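Local coordinates for RNA-dependent RNA polymerase (Qualyub virus, PDB 6DX1), which probably removes ubiquitin from host proteins through its viral OTU domain, a cysteine protease of papain-like clan CA carried by the polymerase polypeptide, at residues N62-F67 with A104-K109. Residues are numbered along the deposited sequence; the frame is centred on the assembly and turned at random.
Sequences NMCREF and AEILSK
Cys64 and Phe67 of helix 57-70 pack against Ile106, Leu107 and Lys109 of helix 101-111, joining two helices of the viral OTU fold at 79° with their local axes 9.7 Å apart. The contact is buried and apolar.

Ile106 lies at its centre, where its CA comes within 6.2 Å of the Cys64 CA. Its CG2 branch, anti to the backbone N, sits 3.8 Å from Cys64 CA and also touches the Phe67 ring, so one methyl fills the angle between helix backbone and aromatic side chain. Beside it, Cys64 SG meets the branch point of Leu107, with CG at 3.8 Å and both methyls close by. Leu107 CD2 also reaches Met63 SD at 4.0 Å, the two side chains crossing at about a right angle. Phe42 and Val46 of helix 41-51 touch Leu107, while Tyr88 of helix 85-92 packs on both Cys64 and Ile106.

Phe67 has CG anti to the backbone N (chi1 -167°), which carries its ring past Ile106 to the next turn of the opposing helix. There, CE2 lies 3.8 Å from Lys109 CB.

The polar groups are settled largely within each helix or by neighbouring residues. Lys109 turns its extended end away from Phe67 to form salt bridges with Glu105 and Asp15, and its ammonium also bonds Glu74 O. Glu105 O accepts from Lys109 N and Ser108 OG on the same face of its plane, whereas Glu105 OE1 receives Lys109 NZ at 2.9 Å through its anti lone pair.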
ATOM      1  N   ASN A  62       3.305  -2.655  13.752  1.00 20.86           N
ATOM      2  CA  ASN A  62       2.854  -2.161  15.052  1.00 23.22           C
ATOM      3  C   ASN A  62       1.892  -0.988  14.902  1.00 23.76           C
ATOM      4  O   ASN A  62       0.864  -0.926  15.586  1.00 24.47           O
ATOM      5  CB  ASN A  62       4.054  -1.723  15.898  1.00 25.11           C
ATOM      6  CG  ASN A  62       4.818  -2.882  16.494  1.00 28.58           C
ATOM      7  OD1 ASN A  62       4.305  -3.994  16.613  1.00 28.96           O
ATOM      8  ND2 ASN A  62       6.064  -2.616  16.890  1.00 28.04           N
ATOM      9  N   MET A  63       2.229  -0.020  14.045  1.00 22.49           N
ATOM     10  CA  MET A  63       1.388   1.171  13.963  1.00 22.14           C
ATOM     11  C   MET A  63       0.043   0.847  13.328  1.00 21.43           C
ATOM     12  O   MET A  63      -0.965   1.471  13.670  1.00 21.79           O
ATOM     13  CB  MET A  63       2.101   2.302  13.208  1.00 23.68           C
ATOM     14  CG  MET A  63       2.297   2.074  11.723  1.00 24.50           C
ATOM     15  SD  MET A  63       3.183   3.438  10.913  1.00 29.84           S
ATOM     16  CE  MET A  63       4.734   3.466  11.818  1.00 23.39           C
ATOM     17  N   CYS A  64      -0.002  -0.147  12.441  1.00 19.45           N
ATOM     18  CA  CYS A  64      -1.285  -0.591  11.891  1.00 19.01           C
ATOM     19  C   CYS A  64      -2.171  -1.200  12.972  1.00 21.23           C
ATOM     20  O   CYS A  64      -3.368  -0.905  13.043  1.00 21.55           O
ATOM     21  CB  CYS A  64      -1.057  -1.603  10.767  1.00 22.02           C
ATOM     22  SG  CYS A  64      -0.427  -0.856   9.241  1.00 21.40           S
ATOM     23  N   ARG A  65      -1.600  -2.067  13.812  1.00 21.19           N
ATOM     24  CA  ARG A  65      -2.382  -2.662  14.890  1.00 23.11           C
ATOM     25  C   ARG A  65      -2.891  -1.596  15.843  1.00 22.28           C
ATOM     26  O   ARG A  65      -4.043  -1.654  16.297  1.00 24.94           O
ATOM     27  CB  ARG A  65      -1.535  -3.689  15.642  1.00 23.11           C
ATOM     28  CG  ARG A  65      -1.370  -4.995  14.907  1.00 22.95           C
ATOM     29  CD  ARG A  65      -0.632  -6.020  15.764  1.00 25.88           C
ATOM     30  NE  ARG A  65       0.802  -5.765  15.844  1.00 26.82           N
ATOM     31  CZ  ARG A  65       1.707  -6.321  15.041  1.00 26.09           C
ATOM     32  NH1 ARG A  65       1.327  -7.170  14.093  1.00 27.59           N
ATOM     33  NH2 ARG A  65       2.995  -6.035  15.185  1.00 26.85           N
ATOM     34  N   GLU A  66      -2.054  -0.602  16.146  1.00 22.86           N
ATOM     35  CA  GLU A  66      -2.452   0.433  17.095  1.00 27.36           C
ATOM     36  C   GLU A  66      -3.576   1.298  16.542  1.00 26.67           C
ATOM     37  O   GLU A  66      -4.507   1.651  17.274  1.00 25.63           O
ATOM     38  CB  GLU A  66      -1.252   1.294  17.476  1.00 29.35           C
ATOM     39  CG  GLU A  66      -0.370   0.615  18.513  1.00 37.65           C
ATOM     40  CD  GLU A  66       1.041   1.146  18.525  1.00 45.83           C
ATOM     41  OE1 GLU A  66       1.900   0.523  19.192  1.00 51.79           O
ATOM     42  OE2 GLU A  66       1.299   2.190  17.883  1.00 47.60           O
ATOM     43  N   PHE A  67      -3.506   1.661  15.254  1.00 24.62           N
ATOM     44  CA  PHE A  67      -4.587   2.448  14.666  1.00 23.42           C
ATOM     45  C   PHE A  67      -5.875   1.639  14.579  1.00 23.06           C
ATOM     46  O   PHE A  67      -6.973   2.193  14.723  1.00 24.74           O
ATOM     47  CB  PHE A  67      -4.180   2.960  13.284  1.00 21.70           C
ATOM     48  CG  PHE A  67      -5.087   4.034  12.741  1.00 22.14           C
ATOM     49  CD1 PHE A  67      -5.034   5.324  13.246  1.00 21.51           C
ATOM     50  CD2 PHE A  67      -5.978   3.754  11.712  1.00 23.71           C
ATOM     51  CE1 PHE A  67      -5.860   6.328  12.737  1.00 24.87           C
ATOM     52  CE2 PHE A  67      -6.804   4.752  11.200  1.00 25.70           C
ATOM     53  CZ  PHE A  67      -6.742   6.037  11.715  1.00 25.03           C
ATOM     54  N   ALA A 104      -3.103  -0.938   3.482  1.00 16.88           N
ATOM     55  CA  ALA A 104      -3.144   0.274   2.671  1.00 17.68           C
ATOM     56  C   ALA A 104      -4.263   1.195   3.143  1.00 16.90           C
ATOM     57  O   ALA A 104      -4.057   2.411   3.275  1.00 17.22           O
ATOM     58  CB  ALA A 104      -3.301  -0.074   1.189  1.00 19.19           C
ATOM     59  N   GLU A 105      -5.440   0.628   3.444  1.00 17.69           N
ATOM     60  CA  GLU A 105      -6.515   1.432   4.022  1.00 17.43           C
ATOM     61  C   GLU A 105      -6.089   2.028   5.356  1.00 19.95           C
ATOM     62  O   GLU A 105      -6.250   3.234   5.589  1.00 18.60           O
ATOM     63  CB  GLU A 105      -7.787   0.592   4.210  1.00 18.46           C
ATOM     64  CG  GLU A 105      -8.912   1.405   4.886  1.00 17.55           C
ATOM     65  CD  GLU A 105     -10.097   0.558   5.327  1.00 24.27           C
ATOM     66  OE1 GLU A 105     -11.147   1.143   5.659  1.00 25.33           O
ATOM     67  OE2 GLU A 105      -9.993  -0.679   5.315  1.00 24.71           O
ATOM     68  N   ILE A 106      -5.540   1.193   6.249  1.00 16.95           N
ATOM     69  CA  ILE A 106      -5.165   1.663   7.582  1.00 16.94           C
ATOM     70  C   ILE A 106      -4.143   2.785   7.482  1.00 17.94           C
ATOM     71  O   ILE A 106      -4.262   3.823   8.141  1.00 17.51           O
ATOM     72  CB  ILE A 106      -4.619   0.501   8.432  1.00 18.69           C
ATOM     73  CG1 ILE A 106      -5.718  -0.512   8.758  1.00 20.48           C
ATOM     74  CG2 ILE A 106      -3.991   1.039   9.720  1.00 19.05           C
ATOM     75  CD1 ILE A 106      -5.182  -1.795   9.394  1.00 21.94           C
ATOM     76  N   LEU A 107      -3.105   2.586   6.670  1.00 17.37           N
ATOM     77  CA  LEU A 107      -2.039   3.581   6.615  1.00 17.83           C
ATOM     78  C   LEU A 107      -2.500   4.876   5.950  1.00 17.92           C
ATOM     79  O   LEU A 107      -2.075   5.966   6.353  1.00 17.64           O
ATOM     80  CB  LEU A 107      -0.820   3.004   5.894  1.00 16.59           C
ATOM     81  CG  LEU A 107      -0.120   1.952   6.752  1.00 18.98           C
ATOM     82  CD1 LEU A 107       0.737   1.054   5.878  1.00 20.78           C
ATOM     83  CD2 LEU A 107       0.716   2.634   7.825  1.00 20.08           C
ATOM     84  N   SER A 108      -3.353   4.787   4.922  1.00 18.16           N
ATOM     85  CA  SER A 108      -3.854   6.018   4.303  1.00 17.77           C
ATOM     86  C   SER A 108      -4.577   6.891   5.321  1.00 20.36           C
ATOM     87  O   SER A 108      -4.480   8.131   5.269  1.00 19.29           O
ATOM     88  CB  SER A 108      -4.771   5.679   3.117  1.00 19.04           C
ATOM     89  OG  SER A 108      -6.008   5.141   3.554  1.00 20.01           O
ATOM     90  N   LYS A 109      -5.270   6.267   6.272  1.00 17.97           N
ATOM     91  CA  LYS A 109      -6.058   6.998   7.256  1.00 20.55           C
ATOM     92  C   LYS A 109      -5.241   7.406   8.474  1.00 22.94           C
ATOM     93  O   LYS A 109      -5.496   8.468   9.054  1.00 23.80           O
ATOM     94  CB  LYS A 109      -7.276   6.156   7.660  1.00 20.62           C
ATOM     95  CG  LYS A 109      -8.224   5.952   6.470  1.00 20.76           C
ATOM     96  CD  LYS A 109      -9.358   4.966   6.736  1.00 21.45           C
ATOM     97  CE  LYS A 109     -10.361   4.996   5.577  1.00 23.24           C
ATOM     98  NZ  LYS A 109     -11.453   3.975   5.755  1.00 24.53           N
TER